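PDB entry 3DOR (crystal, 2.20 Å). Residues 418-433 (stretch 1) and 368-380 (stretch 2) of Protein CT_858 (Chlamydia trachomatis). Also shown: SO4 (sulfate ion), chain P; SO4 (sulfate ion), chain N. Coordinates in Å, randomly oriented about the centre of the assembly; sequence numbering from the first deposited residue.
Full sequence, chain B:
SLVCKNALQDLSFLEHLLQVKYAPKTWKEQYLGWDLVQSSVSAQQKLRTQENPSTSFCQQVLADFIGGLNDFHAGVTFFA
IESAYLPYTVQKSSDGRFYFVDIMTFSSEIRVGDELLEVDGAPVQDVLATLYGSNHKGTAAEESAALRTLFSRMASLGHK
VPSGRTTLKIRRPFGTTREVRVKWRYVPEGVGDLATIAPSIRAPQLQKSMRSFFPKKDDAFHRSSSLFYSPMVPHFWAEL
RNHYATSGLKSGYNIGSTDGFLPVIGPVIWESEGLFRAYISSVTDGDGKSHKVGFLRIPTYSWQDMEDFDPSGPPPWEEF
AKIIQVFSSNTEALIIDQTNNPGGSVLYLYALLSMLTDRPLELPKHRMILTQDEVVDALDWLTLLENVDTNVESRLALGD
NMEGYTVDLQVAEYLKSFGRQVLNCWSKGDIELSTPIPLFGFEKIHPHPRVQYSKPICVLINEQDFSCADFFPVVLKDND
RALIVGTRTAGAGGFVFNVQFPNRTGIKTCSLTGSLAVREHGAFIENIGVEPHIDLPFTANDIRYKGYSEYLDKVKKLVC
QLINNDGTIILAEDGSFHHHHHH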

ATOM      1  N   PHE B 418     -20.236   1.922  14.801  1.00 30.43           N
ATOM      2  CA  PHE B 418     -19.528   2.672  13.771  1.00 29.86           C
ATOM      3  C   PHE B 418     -19.993   2.227  12.383  1.00 29.45           C
ATOM      4  O   PHE B 418     -20.300   3.051  11.524  1.00 30.35           O
ATOM      5  CB  PHE B 418     -18.017   2.440  13.894  1.00 27.23           C
ATOM      6  CG  PHE B 418     -17.214   3.042  12.770  1.00 30.07           C
ATOM      7  CD1 PHE B 418     -16.858   4.386  12.793  1.00 28.13           C
ATOM      8  CD2 PHE B 418     -16.831   2.267  11.680  1.00 29.07           C
ATOM      9  CE1 PHE B 418     -16.131   4.956  11.755  1.00 29.77           C
ATOM     10  CE2 PHE B 418     -16.105   2.824  10.632  1.00 31.64           C
ATOM     11  CZ  PHE B 418     -15.753   4.180  10.670  1.00 32.34           C
ATOM     12  N   GLY B 419     -20.008   0.916  12.162  1.00 30.88           N
ATOM     13  CA  GLY B 419     -20.433   0.391  10.874  1.00 29.49           C
ATOM     14  C   GLY B 419     -21.833   0.855  10.508  1.00 29.15           C
ATOM     15  O   GLY B 419     -22.065   1.328   9.394  1.00 28.87           O
ATOM     16  N   ARG B 420     -22.769   0.732  11.446  1.00 29.31           N
ATOM     17  CA  ARG B 420     -24.142   1.150  11.193  1.00 31.51           C
ATOM     18  C   ARG B 420     -24.267   2.624  10.849  1.00 31.27           C
ATOM     19  O   ARG B 420     -25.025   2.987   9.949  1.00 32.95           O
ATOM     20  CB  ARG B 420     -25.027   0.877  12.405  1.00 32.58           C
ATOM     21  CG  ARG B 420     -25.146  -0.571  12.790  1.00 37.39           C
ATOM     22  CD  ARG B 420     -25.976  -0.678  14.054  1.00 41.88           C
ATOM     23  NE  ARG B 420     -25.654  -1.893  14.787  1.00 47.21           N
ATOM     24  CZ  ARG B 420     -25.320  -1.915  16.070  1.00 46.76           C
ATOM     25  NH1 ARG B 420     -25.267  -0.779  16.758  1.00 44.47           N
ATOM     26  NH2 ARG B 420     -25.040  -3.069  16.665  1.00 50.61           N
ATOM     27  N   GLN B 421     -23.540   3.480  11.566  1.00 30.74           N
ATOM     28  CA  GLN B 421     -23.640   4.916  11.312  1.00 30.51           C
ATOM     29  C   GLN B 421     -23.093   5.280   9.943  1.00 30.14           C
ATOM     30  O   GLN B 421     -23.638   6.154   9.265  1.00 31.75           O
ATOM     31  CB  GLN B 421     -22.918   5.719  12.396  1.00 31.39           C
ATOM     32  CG  GLN B 421     -23.533   5.599  13.782  1.00 30.28           C
ATOM     33  CD  GLN B 421     -22.750   6.390  14.819  1.00 36.29           C
ATOM     34  OE1 GLN B 421     -22.565   7.605  14.678  1.00 35.01           O
ATOM     35  NE2 GLN B 421     -22.287   5.709  15.865  1.00 32.18           N
ATOM     36  N   VAL B 422     -22.014   4.623   9.535  1.00 28.64           N
ATOM     37  CA  VAL B 422     -21.442   4.885   8.222  1.00 28.67           C
ATOM     38  C   VAL B 422     -22.430   4.420   7.147  1.00 29.34           C
ATOM     39  O   VAL B 422     -22.720   5.152   6.200  1.00 28.75           O
ATOM     40  CB  VAL B 422     -20.088   4.158   8.036  1.00 28.03           C
ATOM     41  CG1 VAL B 422     -19.587   4.319   6.600  1.00 26.65           C
ATOM     42  CG2 VAL B 422     -19.066   4.743   8.997  1.00 28.36           C
ATOM     43  N   LEU B 423     -22.956   3.210   7.304  1.00 30.95           N
ATOM     44  CA  LEU B 423     -23.918   2.676   6.340  1.00 31.95           C
ATOM     45  C   LEU B 423     -25.165   3.558   6.281  1.00 33.03           C
ATOM     46  O   LEU B 423     -25.745   3.759   5.216  1.00 32.16           O
ATOM     47  CB  LEU B 423     -24.325   1.252   6.723  1.00 30.36           C
ATOM     48  CG  LEU B 423     -23.261   0.161   6.600  1.00 31.77           C
ATOM     49  CD1 LEU B 423     -23.799  -1.143   7.185  1.00 32.70           C
ATOM     50  CD2 LEU B 423     -22.872  -0.021   5.129  1.00 32.04           C
ATOM     51  N   ASN B 424     -25.569   4.083   7.435  1.00 34.08           N
ATOM     52  CA  ASN B 424     -26.747   4.939   7.510  1.00 35.58           C
ATOM     53  C   ASN B 424     -26.489   6.255   6.768  1.00 35.08           C
ATOM     54  O   ASN B 424     -27.349   6.737   6.032  1.00 35.09           O
ATOM     55  CB  ASN B 424     -27.113   5.204   8.973  1.00 37.26           C
ATOM     56  CG  ASN B 424     -28.516   5.763   9.131  1.00 43.04           C
ATOM     57  OD1 ASN B 424     -29.497   5.133   8.733  1.00 42.90           O
ATOM     58  ND2 ASN B 424     -28.619   6.955   9.712  1.00 46.50           N
ATOM     59  N   CYS B 425     -25.304   6.833   6.952  1.00 34.71           N
ATOM     60  CA  CYS B 425     -24.959   8.077   6.265  1.00 33.04           C
ATOM     61  C   CYS B 425     -24.934   7.853   4.764  1.00 33.32           C
ATOM     62  O   CYS B 425     -25.430   8.678   3.991  1.00 32.18           O
ATOM     63  CB  CYS B 425     -23.588   8.581   6.703  1.00 32.31           C
ATOM     64  SG  CYS B 425     -23.591   9.313   8.314  1.00 32.40           S
ATOM     65  N   TRP B 426     -24.342   6.737   4.354  1.00 31.38           N
ATOM     66  CA  TRP B 426     -24.257   6.422   2.940  1.00 32.46           C
ATOM     67  C   TRP B 426     -25.642   6.313   2.301  1.00 31.42           C
ATOM     68  O   TRP B 426     -25.894   6.910   1.262  1.00 33.02           O
ATOM     69  CB  TRP B 426     -23.481   5.120   2.730  1.00 29.56           C
ATOM     70  CG  TRP B 426     -23.305   4.754   1.285  1.00 30.95           C
ATOM     71  CD1 TRP B 426     -23.969   3.774   0.598  1.00 31.21           C
ATOM     72  CD2 TRP B 426     -22.379   5.338   0.357  1.00 29.68           C
ATOM     73  NE1 TRP B 426     -23.508   3.709  -0.699  1.00 28.70           N
ATOM     74  CE2 TRP B 426     -22.533   4.656  -0.872  1.00 30.22           C
ATOM     75  CE3 TRP B 426     -21.434   6.369   0.447  1.00 30.69           C
ATOM     76  CZ2 TRP B 426     -21.773   4.970  -2.007  1.00 31.00           C
ATOM     77  CZ3 TRP B 426     -20.677   6.685  -0.679  1.00 30.75           C
ATOM     78  CH2 TRP B 426     -20.853   5.983  -1.892  1.00 31.45           C
ATOM     79  N   SER B 427     -26.542   5.570   2.928  1.00 31.41           N
ATOM     80  CA  SER B 427     -27.866   5.402   2.355  1.00 35.48           C
ATOM     81  C   SER B 427     -28.691   6.684   2.354  1.00 35.12           C
ATOM     82  O   SER B 427     -29.658   6.787   1.615  1.00 36.04           O
ATOM     83  CB  SER B 427     -28.634   4.302   3.085  1.00 37.22           C
ATOM     84  OG  SER B 427     -29.079   4.749   4.347  1.00 42.74           O
ATOM     85  N   LYS B 428     -28.306   7.658   3.175  1.00 35.43           N
ATOM     86  CA  LYS B 428     -29.029   8.922   3.243  1.00 34.47           C
ATOM     87  C   LYS B 428     -28.400   9.979   2.349  1.00 34.74           C
ATOM     88  O   LYS B 428     -28.937  11.073   2.216  1.00 35.66           O
ATOM     89  CB  LYS B 428     -29.067   9.455   4.678  1.00 36.53           C
ATOM     90  CG  LYS B 428     -29.918   8.650   5.649  1.00 38.08           C
ATOM     91  CD  LYS B 428     -29.879   9.297   7.023  1.00 42.34           C
ATOM     92  CE  LYS B 428     -30.716   8.538   8.036  1.00 45.22           C
ATOM     93  NZ  LYS B 428     -30.558   9.132   9.394  1.00 45.59           N
ATOM     94  N   GLY B 429     -27.267   9.658   1.736  1.00 33.76           N
ATOM     95  CA  GLY B 429     -26.607  10.627   0.877  1.00 33.63           C
ATOM     96  C   GLY B 429     -25.748  11.636   1.635  1.00 33.58           C
ATOM     97  O   GLY B 429     -25.206  12.572   1.046  1.00 33.59           O
ATOM     98  N   ASP B 430     -25.640  11.446   2.945  1.00 31.88           N
ATOM     99  CA  ASP B 430     -24.844  12.309   3.821  1.00 31.41           C
ATOM    100  C   ASP B 430     -23.384  11.864   3.674  1.00 31.35           C
ATOM    101  O   ASP B 430     -22.773  11.370   4.622  1.00 34.04           O
ATOM    102  CB  ASP B 430     -25.350  12.114   5.256  1.00 30.58           C
ATOM    103  CG  ASP B 430     -24.598  12.944   6.281  1.00 31.39           C
ATOM    104  OD1 ASP B 430     -24.076  14.022   5.930  1.00 29.84           O
ATOM    105  OD2 ASP B 430     -24.557  12.514   7.457  1.00 30.34           O
ATOM    106  N   ILE B 431     -22.827  12.054   2.480  1.00 30.63           N
ATOM    107  CA  ILE B 431     -21.471  11.607   2.191  1.00 31.64           C
ATOM    108  C   ILE B 431     -20.387  12.640   1.916  1.00 32.89           C
ATOM    109  O   ILE B 431     -19.214  12.279   1.845  1.00 32.00           O
ATOM    110  CB  ILE B 431     -21.474  10.629   1.001  1.00 32.05           C
ATOM    111  CG1 ILE B 431     -21.703  11.390  -0.311  1.00 33.94           C
ATOM    112  CG2 ILE B 431     -22.559   9.591   1.200  1.00 29.99           C
ATOM    113  CD1 ILE B 431     -21.615  10.522  -1.554  1.00 35.17           C
ATOM    114  N   GLU B 432     -20.758  13.905   1.747  1.00 34.89           N
ATOM    115  CA  GLU B 432     -19.764  14.947   1.481  1.00 35.31           C
ATOM    116  C   GLU B 432     -19.045  15.352   2.775  1.00 36.25           C
ATOM    117  O   GLU B 432     -17.832  15.543   2.790  1.00 36.00           O
ATOM    118  CB  GLU B 432     -20.438  16.168   0.846  1.00 37.04           C
ATOM    119  CG  GLU B 432     -21.061  15.905  -0.524  1.00 37.52           C
ATOM    120  CD  GLU B 432     -20.028  15.642  -1.603  1.00 40.36           C
ATOM    121  OE1 GLU B 432     -20.369  15.784  -2.793  1.00 43.94           O
ATOM    122  OE2 GLU B 432     -18.875  15.287  -1.273  1.00 42.84           O
ATOM    123  N   LEU B 433     -19.806  15.490   3.854  1.00 35.55           N
ATOM    124  CA  LEU B 433     -19.259  15.842   5.164  1.00 34.67           C
ATOM    125  C   LEU B 433     -20.301  15.344   6.143  1.00 34.50           C
ATOM    126  O   LEU B 433     -21.173  16.092   6.596  1.00 32.48           O
ATOM    127  CB  LEU B 433     -19.059  17.357   5.301  1.00 36.33           C
ATOM    128  CG  LEU B 433     -18.334  17.818   6.581  1.00 37.23           C
ATOM    129  CD1 LEU B 433     -16.987  17.106   6.708  1.00 36.90           C
ATOM    130  CD2 LEU B 433     -18.124  19.334   6.547  1.00 36.54           C
TER
HETATM  131  S   SO4 P 620     -26.283   2.996  16.464  1.00 63.31           S
HETATM  132  O1  SO4 P 620     -25.614   4.341  16.352  1.00 60.72           O
HETATM  133  O2  SO4 P 620     -25.503   2.153  17.433  1.00 61.90           O
HETATM  134  O3  SO4 P 620     -27.682   3.118  17.002  1.00 62.48           O
HETATM  135  O4  SO4 P 620     -26.332   2.403  15.094  1.00 62.34           O
HETATM  136  S   SO4 N 618     -32.656   6.694  11.431  1.00 75.35           S
HETATM  137  O1  SO4 N 618     -31.485   6.317  12.310  1.00 72.97           O
HETATM  138  O2  SO4 N 618     -32.485   8.083  10.954  1.00 73.16           O
HETATM  139  O3  SO4 N 618     -32.725   5.814  10.228  1.00 72.38           O
HETATM  140  O4  SO4 N 618     -33.898   6.538  12.244  1.00 72.55           O
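Stretch 2 368-380: MILTQDEVVDALD

Two helices that cross in a roughly antiparallel sense can approach closely where one of them carries a glycine, and the packing of residues 368-380 on residues 418-433 is a compact example. Stretch 2 enters in extended conformation from Met 368 to Thr 371 and then turns into a helix that starts at Gln 372 and continues beyond Asp 380. Stretch 1 does the reverse: its helix, already under way at Phe 418, gives way to a loop that runs on to Leu 433. The helix axes come within 8.1 Å of each other, with an angle of 144° between their N-to-C directions and a signed crossing angle of -144°. Because the chains run in opposed senses, Ala 378 lies by Gly 419, Val 375 by Leu 423, and Leu 370 by Ile 431. Together the stretches bury 837 Å², counting both sides.

The closest backbone approach of the helices is at the glycine. CA of Gly 419 and CA of Ala 378 are 3.9 Å apart, and CB of Ala 378 rests 3.5 Å from O of Gly 419. A CB on Gly 419 would lie only 2.9 Å from O of Ala 378, a clash, so the bare backbone is what lets the helices meet here.

Most of the remaining side-chain contacts are apolar. Beside the glycine, Ala 378 CB also packs 3.9 Å from Val 422 CB and 4.0 Å from Leu 423 CG. Leu 423, whose CA-to-CB bond points sideways, still brings its end close: its CD2 lies 3.7 Å from Val 375 CG1 and 3.9 Å from Leu 379 CD2. The segment before the stretch 2 helix adds its own contacts. Leu 370, the residue most covered by the other stretch, sets its CD1 3.8 Å from Cys 425 CB and its CD2 4.1 Å from Val 422 CG1; Leu 370 CD1 is also 4.1 Å from Val 422 O. The CA-to-CB bond of Met 368 points away, but the end of its side chain comes nearer, with CE 3.9 Å from Phe 418 CZ.

Aromatic packing centres on Trp 426. Val 375 CG2 sits over one face of the indole, 3.6 Å from the centroid of the five-membered ring and 19° off its normal, a CH-pi contact. At the edge of the indole, near its plane, Leu 370 O is 3.6 Å from Trp 426 CZ3, an atom of the six-membered ring. The side chain thus fits against both the first turn of the stretch 2 helix and the segment leading into it.

Polar contact between the stretches is sparse but well aimed. Leu 370 N donates to Ile 431 O at 2.8 Å with an angle of 169°, a nearly straight hydrogen bond joining the two non-helical segments. The same oxygen receives a CA-H...O contact from Ile 369 CA at 3.4 Å.

The one end of each helix that falls within these stretches is shaped locally. Thr 371 caps the stretch 2 helix, its OG1 accepting a weak bond from Asp 373 N at 3.3 Å. In stretch 1, Gly 429 takes positive phi in a Schellman motif, and the chain then turns toward the Ile 431 contact.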

ATOM      1  N   MET B 368     -16.974  12.816   8.308  1.00 31.46           N
ATOM      2  CA  MET B 368     -16.232  12.117   7.259  1.00 31.80           C
ATOM      3  C   MET B 368     -16.743  12.241   5.821  1.00 32.02           C
ATOM      4  O   MET B 368     -17.931  12.435   5.595  1.00 32.10           O
ATOM      5  CB  MET B 368     -16.170  10.630   7.625  1.00 33.85           C
ATOM      6  CG  MET B 368     -15.449  10.320   8.935  1.00 37.59           C
ATOM      7  SD  MET B 368     -16.194   8.911   9.804  1.00 45.60           S
ATOM      8  CE  MET B 368     -15.746   7.570   8.721  1.00 45.93           C
ATOM      9  N   ILE B 369     -15.831  12.153   4.852  1.00 31.58           N
ATOM     10  CA  ILE B 369     -16.229  12.156   3.439  1.00 33.88           C
ATOM     11  C   ILE B 369     -16.270  10.670   3.093  1.00 31.40           C
ATOM     12  O   ILE B 369     -15.321   9.938   3.379  1.00 29.27           O
ATOM     13  CB  ILE B 369     -15.208  12.818   2.492  1.00 37.21           C
ATOM     14  CG1 ILE B 369     -15.156  14.320   2.730  1.00 43.40           C
ATOM     15  CG2 ILE B 369     -15.651  12.604   1.047  1.00 38.99           C
ATOM     16  CD1 ILE B 369     -14.783  15.121   1.462  1.00 48.90           C
ATOM     17  N   LEU B 370     -17.345  10.227   2.456  1.00 30.40           N
ATOM     18  CA  LEU B 370     -17.482   8.806   2.166  1.00 31.13           C
ATOM     19  C   LEU B 370     -17.520   8.376   0.706  1.00 31.74           C
ATOM     20  O   LEU B 370     -18.058   9.073  -0.152  1.00 31.05           O
ATOM     21  CB  LEU B 370     -18.736   8.275   2.872  1.00 30.01           C
ATOM     22  CG  LEU B 370     -18.872   8.513   4.383  1.00 28.72           C
ATOM     23  CD1 LEU B 370     -20.269   8.114   4.853  1.00 27.67           C
ATOM     24  CD2 LEU B 370     -17.803   7.719   5.144  1.00 28.53           C
ATOM     25  N   THR B 371     -16.931   7.205   0.453  1.00 31.72           N
ATOM     26  CA  THR B 371     -16.903   6.559  -0.863  1.00 28.72           C
ATOM     27  C   THR B 371     -17.221   5.094  -0.543  1.00 29.97           C
ATOM     28  O   THR B 371     -17.211   4.693   0.623  1.00 29.53           O
ATOM     29  CB  THR B 371     -15.513   6.636  -1.575  1.00 29.61           C
ATOM     30  OG1 THR B 371     -14.539   5.900  -0.828  1.00 28.40           O
ATOM     31  CG2 THR B 371     -15.056   8.080  -1.721  1.00 26.65           C
ATOM     32  N   GLN B 372     -17.483   4.274  -1.552  1.00 28.25           N
ATOM     33  CA  GLN B 372     -17.813   2.889  -1.255  1.00 30.34           C
ATOM     34  C   GLN B 372     -16.642   2.146  -0.551  1.00 29.82           C
ATOM     35  O   GLN B 372     -16.842   1.068   0.026  1.00 29.37           O
ATOM     36  CB  GLN B 372     -18.240   2.134  -2.511  1.00 30.01           C
ATOM     37  CG  GLN B 372     -17.710   2.645  -3.831  1.00 33.34           C
ATOM     38  CD  GLN B 372     -18.405   3.902  -4.342  1.00 30.73           C
ATOM     39  OE1 GLN B 372     -19.551   3.862  -4.787  1.00 33.25           O
ATOM     40  NE2 GLN B 372     -17.702   5.024  -4.287  1.00 30.52           N
ATOM     41  N   ASP B 373     -15.448   2.740  -0.522  1.00 32.02           N
ATOM     42  CA  ASP B 373     -14.324   2.112   0.163  1.00 31.84           C
ATOM     43  C   ASP B 373     -14.672   2.110   1.652  1.00 30.83           C
ATOM     44  O   ASP B 373     -14.505   1.085   2.325  1.00 31.34           O
ATOM     45  CB  ASP B 373     -13.078   2.934  -0.086  1.00 31.55           C
ATOM     46  CG  ASP B 373     -11.816   2.332   0.565  1.00 32.65           C
ATOM     47  OD1 ASP B 373     -10.711   2.832   0.273  1.00 35.05           O
ATOM     48  OD2 ASP B 373     -11.880   1.358   1.357  1.00 33.15           O
ATOM     49  N   GLU B 374     -15.160   3.250   2.154  1.00 29.43           N
ATOM     50  CA  GLU B 374     -15.532   3.327   3.557  1.00 29.21           C
ATOM     51  C   GLU B 374     -16.726   2.455   3.879  1.00 28.63           C
ATOM     52  O   GLU B 374     -16.861   1.956   5.002  1.00 29.58           O
ATOM     53  CB  GLU B 374     -15.809   4.777   3.978  1.00 28.28           C
ATOM     54  CG  GLU B 374     -14.565   5.649   4.014  1.00 29.12           C
ATOM     55  CD  GLU B 374     -13.963   5.892   2.626  1.00 32.99           C
ATOM     56  OE1 GLU B 374     -12.715   5.874   2.510  1.00 34.81           O
ATOM     57  OE2 GLU B 374     -14.724   6.115   1.652  1.00 32.24           O
ATOM     58  N   VAL B 375     -17.600   2.283   2.891  1.00 28.24           N
ATOM     59  CA  VAL B 375     -18.788   1.469   3.082  1.00 26.12           C
ATOM     60  C   VAL B 375     -18.382   0.025   3.304  1.00 26.04           C
ATOM     61  O   VAL B 375     -18.917  -0.632   4.187  1.00 27.01           O
ATOM     62  CB  VAL B 375     -19.740   1.552   1.875  1.00 25.88           C
ATOM     63  CG1 VAL B 375     -20.912   0.612   2.084  1.00 23.54           C
ATOM     64  CG2 VAL B 375     -20.248   2.988   1.704  1.00 23.74           C
ATOM     65  N   VAL B 376     -17.407  -0.456   2.539  1.00 27.06           N
ATOM     66  CA  VAL B 376     -16.949  -1.837   2.697  1.00 29.14           C
ATOM     67  C   VAL B 376     -16.352  -2.052   4.083  1.00 29.18           C
ATOM     68  O   VAL B 376     -16.578  -3.093   4.698  1.00 28.46           O
ATOM     69  CB  VAL B 376     -15.924  -2.220   1.619  1.00 29.32           C
ATOM     70  CG1 VAL B 376     -15.366  -3.620   1.893  1.00 28.77           C
ATOM     71  CG2 VAL B 376     -16.602  -2.180   0.249  1.00 29.36           C
ATOM     72  N   ASP B 377     -15.616  -1.056   4.575  1.00 28.75           N
ATOM     73  CA  ASP B 377     -15.013  -1.136   5.898  1.00 28.81           C
ATOM     74  C   ASP B 377     -16.112  -1.349   6.925  1.00 27.31           C
ATOM     75  O   ASP B 377     -16.001  -2.209   7.799  1.00 27.52           O
ATOM     76  CB  ASP B 377     -14.252   0.155   6.247  1.00 29.46           C
ATOM     77  CG  ASP B 377     -12.900   0.262   5.552  1.00 31.30           C
ATOM     78  OD1 ASP B 377     -12.500  -0.690   4.844  1.00 28.43           O
ATOM     79  OD2 ASP B 377     -12.230   1.306   5.724  1.00 31.25           O
ATOM     80  N   ALA B 378     -17.179  -0.566   6.806  1.00 27.31           N
ATOM     81  CA  ALA B 378     -18.301  -0.651   7.736  1.00 27.17           C
ATOM     82  C   ALA B 378     -18.912  -2.051   7.726  1.00 29.41           C
ATOM     83  O   ALA B 378     -19.161  -2.642   8.782  1.00 27.82           O
ATOM     84  CB  ALA B 378     -19.357   0.396   7.373  1.00 24.33           C
ATOM     85  N   LEU B 379     -19.155  -2.572   6.523  1.00 30.07           N
ATOM     86  CA  LEU B 379     -19.715  -3.901   6.357  1.00 31.47           C
ATOM     87  C   LEU B 379     -18.796  -4.942   6.998  1.00 31.39           C
ATOM     88  O   LEU B 379     -19.256  -5.839   7.708  1.00 30.55           O
ATOM     89  CB  LEU B 379     -19.890  -4.225   4.865  1.00 30.35           C
ATOM     90  CG  LEU B 379     -20.967  -3.468   4.085  1.00 31.80           C
ATOM     91  CD1 LEU B 379     -20.839  -3.759   2.594  1.00 33.39           C
ATOM     92  CD2 LEU B 379     -22.340  -3.882   4.589  1.00 30.10           C
ATOM     93  N   ASP B 380     -17.496  -4.824   6.747  1.00 30.73           N
ATOM     94  CA  ASP B 380     -16.555  -5.785   7.309  1.00 31.57           C
ATOM     95  C   ASP B 380     -16.550  -5.787   8.834  1.00 31.92           C
ATOM     96  O   ASP B 380     -16.535  -6.854   9.455  1.00 31.84           O
ATOM     97  CB  ASP B 380     -15.150  -5.533   6.755  1.00 30.70           C
ATOM     98  CG  ASP B 380     -15.074  -5.776   5.259  1.00 32.25           C
ATOM     99  OD1 ASP B 380     -15.957  -6.489   4.736  1.00 32.11           O
ATOM    100  OD2 ASP B 380     -14.139  -5.270   4.605  1.00 32.08           O
TER